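Local structure of gala protein type 1, 3 or 4 (Legionella pneumophila subsp. pneumophila, 4XA9) at residues Asn16-Ser21 / His42-Ser47; Pro33-Phe38 / Lys61-Lys66; Ser68-Asn73 / His92-Asp97. The protein is a leucine-rich repeat protein that probably binds small GTPases and may activate their GTP hydrolysis. All coordinates share one frame; numbering follows the deposited sequence.

Contact 1: Asn16-Ser21 / His42-Ser47; sequences NLNQLS and HPAITS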
loop_
_atom_site.group_PDB
_atom_site.type_symbol
_atom_site.label_atom_id
_atom_site.label_comp_id
_atom_site.label_asym_id
_atom_site.label_seq_id
_atom_site.Cartn_x
_atom_site.Cartn_y
_atom_site.Cartn_z
ATOM N N ASN A 16 15.265 5.605 -23.127
ATOM C CA ASN A 16 15.535 6.962 -22.692
ATOM C C ASN A 16 16.038 6.971 -21.258
ATOM O O ASN A 16 16.869 7.800 -20.890
ATOM C CB ASN A 16 14.288 7.828 -22.832
ATOM C CG ASN A 16 13.874 8.003 -24.279
ATOM O OD1 ASN A 16 12.855 7.469 -24.714
ATOM N ND2 ASN A 16 14.666 8.754 -25.033
ATOM N N LEU A 17 15.545 6.025 -20.465
ATOM C CA LEU A 17 15.884 5.949 -19.052
ATOM C C LEU A 17 16.835 4.792 -18.739
ATOM O O LEU A 17 17.278 4.652 -17.600
ATOM C CB LEU A 17 14.613 5.809 -18.210
ATOM C CG LEU A 17 13.617 6.969 -18.283
ATOM C CD1 LEU A 17 12.399 6.669 -17.438
ATOM C CD2 LEU A 17 14.288 8.252 -17.831
ATOM N N ASN A 18 17.141 3.974 -19.744
ATOM C CA ASN A 18 17.976 2.789 -19.549
ATOM C C ASN A 18 17.443 1.948 -18.403
ATOM O O ASN A 18 18.153 1.587 -17.460
ATOM C CB ASN A 18 19.431 3.189 -19.314
ATOM C CG ASN A 18 20.136 3.541 -20.603
ATOM O OD1 ASN A 18 19.904 2.905 -21.631
ATOM N ND2 ASN A 18 20.994 4.555 -20.564
ATOM N N GLN A 19 16.162 1.648 -18.520
ATOM C CA GLN A 19 15.398 0.990 -17.482
ATOM C C GLN A 19 14.631 -0.150 -18.130
ATOM O O GLN A 19 14.067 0.018 -19.215
ATOM C CB GLN A 19 14.456 1.998 -16.809
ATOM C CG GLN A 19 13.120 1.437 -16.355
ATOM C CD GLN A 19 13.179 0.927 -14.942
ATOM O OE1 GLN A 19 14.222 0.999 -14.295
ATOM N NE2 GLN A 19 12.059 0.411 -14.449
ATOM N N LEU A 20 14.645 -1.317 -17.495
ATOM C CA LEU A 20 13.878 -2.457 -17.986
ATOM C C LEU A 20 12.768 -2.782 -16.999
ATOM O O LEU A 20 13.043 -3.090 -15.842
ATOM C CB LEU A 20 14.783 -3.680 -18.198
ATOM C CG LEU A 20 14.143 -4.974 -18.721
ATOM C CD1 LEU A 20 13.381 -4.744 -20.030
ATOM C CD2 LEU A 20 15.209 -6.067 -18.902
ATOM N N SER A 21 11.518 -2.728 -17.459
ATOM C CA SER A 21 10.377 -3.001 -16.592
ATOM C C SER A 21 9.595 -4.214 -17.065
ATOM O O SER A 21 9.113 -4.249 -18.202
ATOM C CB SER A 21 9.455 -1.783 -16.515
ATOM O OG SER A 21 10.159 -0.658 -16.018
ATOM N N HIS A 42 22.936 -5.402 -22.974
ATOM C CA HIS A 42 22.646 -3.976 -22.866
ATOM C C HIS A 42 23.128 -3.432 -21.534
ATOM O O HIS A 42 22.319 -3.108 -20.674
ATOM C CB HIS A 42 21.151 -3.702 -23.021
ATOM C CG HIS A 42 20.565 -4.263 -24.275
ATOM N ND1 HIS A 42 20.178 -5.580 -24.391
ATOM C CD2 HIS A 42 20.320 -3.691 -25.477
ATOM C CE1 HIS A 42 19.713 -5.794 -25.609
ATOM N NE2 HIS A 42 19.783 -4.662 -26.287
ATOM N N PRO A 43 24.452 -3.320 -21.370
ATOM C CA PRO A 43 25.054 -2.983 -20.076
ATOM C C PRO A 43 24.636 -1.614 -19.533
ATOM O O PRO A 43 24.809 -1.359 -18.343
ATOM C CB PRO A 43 26.559 -3.023 -20.373
ATOM C CG PRO A 43 26.667 -2.816 -21.845
ATOM C CD PRO A 43 25.466 -3.480 -22.429
ATOM N N ALA A 44 24.076 -0.755 -20.378
ATOM C CA ALA A 44 23.623 0.554 -19.916
ATOM C C ALA A 44 22.377 0.451 -19.029
ATOM O O ALA A 44 22.073 1.372 -18.270
ATOM C CB ALA A 44 23.356 1.461 -21.097
ATOM N N ILE A 45 21.649 -0.659 -19.124
ATOM C CA ILE A 45 20.495 -0.861 -18.247
ATOM C C ILE A 45 20.987 -1.153 -16.827
ATOM O O ILE A 45 21.507 -2.235 -16.559
ATOM C CB ILE A 45 19.592 -2.015 -18.726
ATOM C CG1 ILE A 45 19.221 -1.834 -20.200
ATOM C CG2 ILE A 45 18.336 -2.086 -17.870
ATOM C CD1 ILE A 45 18.349 -2.938 -20.763
ATOM N N THR A 46 20.841 -0.189 -15.922
ATOM C CA THR A 46 21.341 -0.371 -14.560
ATOM C C THR A 46 20.199 -0.299 -13.563
ATOM O O THR A 46 20.399 -0.378 -12.352
ATOM C CB THR A 46 22.416 0.675 -14.213
ATOM O OG1 THR A 46 21.871 1.990 -14.355
ATOM C CG2 THR A 46 23.604 0.534 -15.166
ATOM N N SER A 47 18.993 -0.145 -14.090
ATOM C CA SER A 47 17.799 -0.124 -13.259
ATOM C C SER A 47 16.785 -1.134 -13.785
ATOM O O SER A 47 16.459 -1.152 -14.977
ATOM C CB SER A 47 17.198 1.283 -13.208
ATOM O OG SER A 47 16.955 1.792 -14.507
#

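Contact 2: Pro33-Phe38 / Lys61-Lys66; sequences PLLCEF and KLFVNK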
loop_
_atom_site.group_PDB
_atom_site.type_symbol
_atom_site.label_atom_id
_atom_site.label_comp_id
_atom_site.label_asym_id
_atom_site.label_seq_id
_atom_site.Cartn_x
_atom_site.Cartn_y
_atom_site.Cartn_z
ATOM N N PRO A 33 17.688 -16.631 -16.501
ATOM C CA PRO A 33 18.825 -16.660 -17.438
ATOM C C PRO A 33 18.637 -15.823 -18.704
ATOM O O PRO A 33 19.562 -15.108 -19.078
ATOM C CB PRO A 33 18.946 -18.149 -17.792
ATOM C CG PRO A 33 18.473 -18.844 -16.567
ATOM C CD PRO A 33 17.320 -17.996 -16.070
ATOM N N LEU A 34 17.475 -15.901 -19.349
ATOM C CA LEU A 34 17.225 -15.081 -20.538
ATOM C C LEU A 34 17.296 -13.599 -20.192
ATOM O O LEU A 34 17.911 -12.813 -20.912
ATOM C CB LEU A 34 15.866 -15.412 -21.159
ATOM C CG LEU A 34 15.449 -14.548 -22.354
ATOM C CD1 LEU A 34 16.462 -14.662 -23.486
ATOM C CD2 LEU A 34 14.072 -14.958 -22.840
ATOM N N LEU A 35 16.654 -13.225 -19.092
ATOM C CA LEU A 35 16.724 -11.857 -18.589
ATOM C C LEU A 35 18.169 -11.351 -18.472
ATOM O O LEU A 35 18.506 -10.282 -18.989
ATOM C CB LEU A 35 16.037 -11.770 -17.226
ATOM C CG LEU A 35 16.247 -10.459 -16.477
ATOM C CD1 LEU A 35 15.561 -9.322 -17.229
ATOM C CD2 LEU A 35 15.736 -10.569 -15.047
ATOM N N CYS A 36 19.019 -12.122 -17.794
ATOM C CA CYS A 36 20.404 -11.710 -17.575
ATOM C C CYS A 36 21.184 -11.621 -18.877
ATOM O O CYS A 36 22.064 -10.775 -19.026
ATOM C CB CYS A 36 21.106 -12.667 -16.612
ATOM S SG CYS A 36 20.442 -12.597 -14.932
ATOM N N GLU A 37 20.860 -12.501 -19.818
ATOM C CA GLU A 37 21.488 -12.462 -21.126
ATOM C C GLU A 37 21.183 -11.145 -21.817
ATOM O O GLU A 37 22.070 -10.499 -22.376
ATOM C CB GLU A 37 21.010 -13.628 -21.988
ATOM C CG GLU A 37 22.122 -14.532 -22.418
ATOM C CD GLU A 37 21.713 -15.475 -23.526
ATOM O OE1 GLU A 37 20.508 -15.805 -23.627
ATOM O OE2 GLU A 37 22.609 -15.868 -24.300
ATOM N N PHE A 38 19.917 -10.746 -21.773
ATOM C CA PHE A 38 19.500 -9.490 -22.374
ATOM C C PHE A 38 20.183 -8.301 -21.696
ATOM O O PHE A 38 20.613 -7.361 -22.369
ATOM C CB PHE A 38 17.978 -9.349 -22.304
ATOM C CG PHE A 38 17.445 -8.124 -22.990
ATOM C CD1 PHE A 38 17.188 -8.134 -24.357
ATOM C CD2 PHE A 38 17.181 -6.970 -22.270
ATOM C CE1 PHE A 38 16.692 -7.015 -24.991
ATOM C CE2 PHE A 38 16.688 -5.847 -22.898
ATOM C CZ PHE A 38 16.442 -5.869 -24.264
ATOM N N LYS A 61 19.311 -16.524 -7.079
ATOM C CA LYS A 61 20.617 -17.169 -7.271
ATOM C C LYS A 61 21.087 -17.088 -8.718
ATOM O O LYS A 61 22.288 -17.048 -8.988
ATOM C CB LYS A 61 20.576 -18.637 -6.833
ATOM C CG LYS A 61 20.505 -18.833 -5.328
ATOM C CD LYS A 61 20.600 -20.303 -4.959
ATOM C CE LYS A 61 20.633 -20.485 -3.447
ATOM N NZ LYS A 61 20.737 -21.922 -3.070
ATOM N N LEU A 62 20.129 -17.072 -9.642
ATOM C CA LEU A 62 20.430 -17.008 -11.066
ATOM C C LEU A 62 20.667 -15.583 -11.519
ATOM O O LEU A 62 21.166 -15.346 -12.617
ATOM C CB LEU A 62 19.290 -17.630 -11.876
ATOM C CG LEU A 62 19.112 -19.126 -11.618
ATOM C CD1 LEU A 62 17.918 -19.682 -12.371
ATOM C CD2 LEU A 62 20.387 -19.859 -12.016
ATOM N N PHE A 63 20.302 -14.628 -10.673
ATOM C CA PHE A 63 20.414 -13.228 -11.047
ATOM C C PHE A 63 21.652 -12.552 -10.475
ATOM O O PHE A 63 22.286 -11.732 -11.140
ATOM C CB PHE A 63 19.173 -12.455 -10.597
ATOM C CG PHE A 63 19.267 -10.985 -10.854
ATOM C CD1 PHE A 63 18.997 -10.478 -12.116
ATOM C CD2 PHE A 63 19.632 -10.111 -9.844
ATOM C CE1 PHE A 63 19.089 -9.129 -12.369
ATOM C CE2 PHE A 63 19.728 -8.752 -10.089
ATOM C CZ PHE A 63 19.459 -8.259 -11.353
ATOM N N VAL A 64 21.977 -12.881 -9.232
ATOM C CA VAL A 64 22.978 -12.125 -8.480
ATOM C C VAL A 64 24.368 -12.170 -9.114
ATOM O O VAL A 64 24.846 -13.233 -9.533
ATOM C CB VAL A 64 23.031 -12.620 -7.025
ATOM C CG1 VAL A 64 24.280 -12.118 -6.317
ATOM C CG2 VAL A 64 21.776 -12.145 -6.284
ATOM N N ASN A 65 24.985 -10.990 -9.210
ATOM C CA ASN A 65 26.324 -10.818 -9.774
ATOM C C ASN A 65 26.434 -11.264 -11.234
ATOM O O ASN A 65 27.510 -11.645 -11.695
ATOM C CB ASN A 65 27.352 -11.555 -8.907
ATOM C CG ASN A 65 27.554 -10.881 -7.561
ATOM O OD1 ASN A 65 27.640 -9.657 -7.486
ATOM N ND2 ASN A 65 27.593 -11.672 -6.491
ATOM N N LYS A 66 25.319 -11.195 -11.958
ATOM C CA LYS A 66 25.302 -11.490 -13.389
ATOM C C LYS A 66 25.399 -10.212 -14.209
ATOM O O LYS A 66 25.872 -10.225 -15.340
ATOM C CB LYS A 66 24.022 -12.240 -13.777
ATOM C CG LYS A 66 23.953 -13.665 -13.281
ATOM C CD LYS A 66 24.671 -14.595 -14.241
ATOM C CE LYS A 66 24.754 -16.012 -13.689
ATOM N NZ LYS A 66 23.415 -16.630 -13.507
#

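Contact 3: Ser68-Asn73 / His92-Asp97; sequences SVSSLN and HITTLD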
loop_
_atom_site.group_PDB
_atom_site.type_symbol
_atom_site.label_atom_id
_atom_site.label_comp_id
_atom_site.label_asym_id
_atom_site.label_seq_id
_atom_site.Cartn_x
_atom_site.Cartn_y
_atom_site.Cartn_z
ATOM N N SER A 68 25.212 -5.492 -14.164
ATOM C CA SER A 68 25.637 -4.279 -13.472
ATOM C C SER A 68 24.437 -3.474 -12.966
ATOM O O SER A 68 24.556 -2.282 -12.666
ATOM C CB SER A 68 26.511 -3.417 -14.387
ATOM O OG SER A 68 27.729 -4.078 -14.690
ATOM N N VAL A 69 23.284 -4.132 -12.876
ATOM C CA VAL A 69 22.092 -3.512 -12.307
ATOM C C VAL A 69 22.365 -3.060 -10.873
ATOM O O VAL A 69 22.803 -3.854 -10.041
ATOM C CB VAL A 69 20.902 -4.480 -12.332
ATOM C CG1 VAL A 69 19.803 -4.015 -11.374
ATOM C CG2 VAL A 69 20.368 -4.609 -13.752
ATOM N N SER A 70 22.130 -1.782 -10.596
ATOM C CA SER A 70 22.420 -1.220 -9.274
ATOM C C SER A 70 21.149 -0.825 -8.550
ATOM O O SER A 70 21.154 -0.578 -7.344
ATOM C CB SER A 70 23.326 0.001 -9.393
ATOM O OG SER A 70 22.616 1.082 -9.966
ATOM N N SER A 71 20.062 -0.743 -9.304
ATOM C CA SER A 71 18.764 -0.432 -8.733
ATOM C C SER A 71 17.799 -1.536 -9.115
ATOM O O SER A 71 17.502 -1.725 -10.296
ATOM C CB SER A 71 18.257 0.928 -9.227
ATOM O OG SER A 71 17.003 1.231 -8.652
ATOM N N LEU A 72 17.336 -2.277 -8.114
ATOM C CA LEU A 72 16.510 -3.447 -8.361
ATOM C C LEU A 72 15.206 -3.377 -7.583
ATOM O O LEU A 72 15.205 -3.251 -6.356
ATOM C CB LEU A 72 17.262 -4.736 -7.991
ATOM C CG LEU A 72 16.374 -5.989 -8.037
ATOM C CD1 LEU A 72 15.944 -6.299 -9.473
ATOM C CD2 LEU A 72 17.049 -7.200 -7.394
ATOM N N ASN A 73 14.096 -3.443 -8.308
ATOM C CA ASN A 73 12.782 -3.619 -7.702
ATOM C C ASN A 73 12.319 -5.051 -7.923
ATOM O O ASN A 73 11.954 -5.423 -9.039
ATOM C CB ASN A 73 11.761 -2.637 -8.292
ATOM C CG ASN A 73 10.380 -2.743 -7.639
ATOM O OD1 ASN A 73 10.101 -3.652 -6.851
ATOM N ND2 ASN A 73 9.503 -1.812 -7.983
ATOM N N HIS A 92 26.697 -5.044 -6.976
ATOM C CA HIS A 92 26.333 -3.801 -7.674
ATOM C C HIS A 92 25.119 -3.087 -7.082
ATOM O O HIS A 92 24.983 -1.871 -7.203
ATOM C CB HIS A 92 26.065 -4.079 -9.149
ATOM C CG HIS A 92 27.305 -4.271 -9.961
ATOM N ND1 HIS A 92 27.822 -5.516 -10.243
ATOM C CD2 HIS A 92 28.128 -3.377 -10.559
ATOM C CE1 HIS A 92 28.911 -5.382 -10.978
ATOM N NE2 HIS A 92 29.120 -4.094 -11.182
ATOM N N ILE A 93 24.223 -3.842 -6.465
ATOM C CA ILE A 93 22.967 -3.266 -5.995
ATOM C C ILE A 93 23.192 -2.325 -4.808
ATOM O O ILE A 93 23.809 -2.695 -3.810
ATOM C CB ILE A 93 21.961 -4.382 -5.638
ATOM C CG1 ILE A 93 21.535 -5.106 -6.925
ATOM C CG2 ILE A 93 20.750 -3.816 -4.914
ATOM C CD1 ILE A 93 20.610 -6.286 -6.710
ATOM N N THR A 94 22.717 -1.090 -4.951
ATOM C CA THR A 94 22.831 -0.079 -3.903
ATOM C C THR A 94 21.443 0.403 -3.483
ATOM O O THR A 94 21.246 0.886 -2.364
ATOM C CB THR A 94 23.669 1.138 -4.364
ATOM O OG1 THR A 94 23.086 1.701 -5.543
ATOM C CG2 THR A 94 25.111 0.734 -4.654
ATOM N N THR A 95 20.490 0.289 -4.405
ATOM C CA THR A 95 19.091 0.628 -4.137
ATOM C C THR A 95 18.230 -0.597 -4.381
ATOM O O THR A 95 18.181 -1.113 -5.497
ATOM C CB THR A 95 18.596 1.788 -5.026
ATOM O OG1 THR A 95 19.301 2.986 -4.682
ATOM C CG2 THR A 95 17.103 2.022 -4.827
ATOM N N LEU A 96 17.561 -1.068 -3.338
ATOM C CA LEU A 96 16.858 -2.345 -3.408
ATOM C C LEU A 96 15.441 -2.267 -2.855
ATOM O O LEU A 96 15.221 -1.731 -1.769
ATOM C CB LEU A 96 17.641 -3.415 -2.642
ATOM C CG LEU A 96 17.027 -4.810 -2.480
ATOM C CD1 LEU A 96 16.886 -5.515 -3.833
ATOM C CD2 LEU A 96 17.886 -5.644 -1.535
ATOM N N ASP A 97 14.491 -2.810 -3.610
ATOM C CA ASP A 97 13.126 -2.982 -3.133
ATOM C C ASP A 97 12.797 -4.471 -3.041
ATOM O O ASP A 97 12.681 -5.149 -4.060
ATOM C CB ASP A 97 12.137 -2.263 -4.058
ATOM C CG ASP A 97 10.722 -2.244 -3.507
ATOM O OD1 ASP A 97 10.449 -2.983 -2.545
ATOM O OD2 ASP A 97 9.878 -1.497 -4.041
#

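Contact 1: Asn16-Ser21 / His42-Ser47
Leu20 and Ile45 form the tightly packed part of this contact, where the turn before strand 47-49 meets the short strand 19-21. The methyl CG2 of Ile45 lies 3.9 Å from CB of Leu20: with CG1 beside the backbone N of Ile45 (chi1 -52°), CG2 stands anti to that nitrogen and faces Leu20. The same methyl approaches the backbone nitrogen of Leu20. Next to this apolar touch runs the one firm hydrogen bond across the segments: Leu20 N donates to Ser47 O over 3.1 Å, nearly straight at 167°. Two CA-H...O contacts flank it, Ile45 CA to Asn18 O at 3.5 Å with 157° at the hydrogen, and Gln19 CA to Ser47 O. Beneath, Leu20 reaches Leu35, Phe38 and Leu39 of helix 32-41, and Ile45 also touches Leu39, which places this half of the contact in the hydrophobic interior.

The other half is looser and more exposed. The Asn18 side chain lies alongside the type I turn His42-Ile45, its CB 3.4 Å from Ala44 O and its OD1 3.8 Å from Ala44 CB, a van der Waals touch at the surface. Ser47 OG lies 3.2 Å from Asn18 O, a weak and doubtful bond, since the hydroxyl is modelled in two positions. Asn18 and Gln19 together face Asp14, geometry that fits a G1 beta bulge.

Chemically, the contact grades from hydrocarbon packing to polar surface. The straight bond from Leu20 N to Ser47 O and the apolar Leu20-Ile45 pair join strand 19-21 to the start of strand 47-49, and a further backbone bond between Leu20 and Asp49 carries the pairing onward, close to the N-terminal edge of the leucine-rich repeat sheet.

Contact 2: Pro33-Phe38 / Lys61-Lys66
The Phe63 ring is the flat group of this contact, and Cys36 meets it at a slant: SG lies 5.0 Å from the ring centroid, 62° off the ring normal, so the sulfur-aromatic approach is oblique. Its nearest ring atom is CD1, 3.8 Å from Cys36 SG. CD2 of Leu35 also approaches Phe63 CD1 obliquely, at a looser 4.4 Å. Phe63 also touches Ile32 and Leu39 of helix 32-41.

Cys36 SG, anti to its own carbonyl carbon (chi1 -67°), sits among three groups of the other segment. Besides the ring it lies 3.7 Å from Leu62 O and 3.8 Å from Lys66 CB. Farther out, Pro33 CD and Leu62 CD1 meet at 4.1 Å, the two side chains crossing obliquely.

Lys66 bends at chi2 and chi4, and its NZ donates to Leu62 O over 2.7 Å, with the nitrogen 39° out of the carbonyl plane. No hydrogen bond joins segments 33-38 and 61-66; later in the same helix, Gln40 NE2 bonds Lys66 O. The chemistry implies that the adjoining convex-side helices are matched here by sulfur, aromatic and aliphatic surfaces, while the lysine ammonium is satisfied by Leu62 O of its own segment.

Contact 3: Ser68-Asn73 / His92-Asp97
Ser68 lies over the imidazole of His92, its CA 3.9 Å from the ring centroid and 10° off the ring normal, a CH-pi contact on the ring face. His92 CG is anti to its own carbonyl carbon, and its CB reaches Val69 O. From here the two segments run on into strands 71-73 and 95-97, which are nearly parallel.

On the face carrying Leu72 and Leu96, Leu72 makes the apolar contacts. Its CG is anti to the backbone N, and chi2 (67°) sets the methyls, of which CD2 meets Ile93 CD1 at 3.7 Å and Leu96 CD1 at 3.9 Å. Leu72 and Leu96 lie side by side and point the same way, sharing nearly the same rotamer, whereas Ile93 comes across Leu72 at a slant.

The opposite face carries Ser71, Thr95, Asn73 and Asp97. Ser71 OG touches Thr95 CG2 at 3.9 Å. Asn73 and Asp97 also run side by side, amide and carboxylate planes 12° apart; Asn73 OD1 is hydrogen-bonded to Ser75 OG, Asp97 OD1 to Ser99 OG, and Asp97 OD2 to a polar side chain of another protein chain.

The strands pair in parallel, Ser71 with Thr95, Leu72 with Leu96, Asn73 with Asp97. Ser70 O accepts both Thr94 N (2.9 Å, on a lone pair) and Thr95 N, so one carbonyl is shared by two successive N-H groups at the start of strand 95-97. Leu72 N donates to Thr95 O, and Leu72 O receives Asp97 N at 2.9 Å.

The pair forms one beta-alpha-beta step of the leucine-rich repeat array: strand 71-73 lies between 47-49 and 95-97, and 95-97 between 71-73 and 119-121, while Leu72 and Leu96 both pack on Leu87 of the connecting helix 80-87.

How the contacts relate
The three contacts lie on one side of the chain's centre, their own centres about 12 to 14 Å apart. Contacts 1 and 3 belong to the same sheet and meet where Thr46 O probably accepts hydrogen bonds from Ser70 N and Ser71 N; contact 2 lies between helices 32-41 and 57-63 of the helical layer. Along the chain the segments of contacts 1 and 2 alternate, and contact 3 opens after both. Ile45 CD1 of contact 1 packs on Phe38 CE2 of contact 2, and Phe63 of contact 2 reaches Leu72 and Ile93 of contact 3. Sheet and helix layers are thus tied through a shared apolar interior, as in the stacked repeats of a leucine-rich repeat protein.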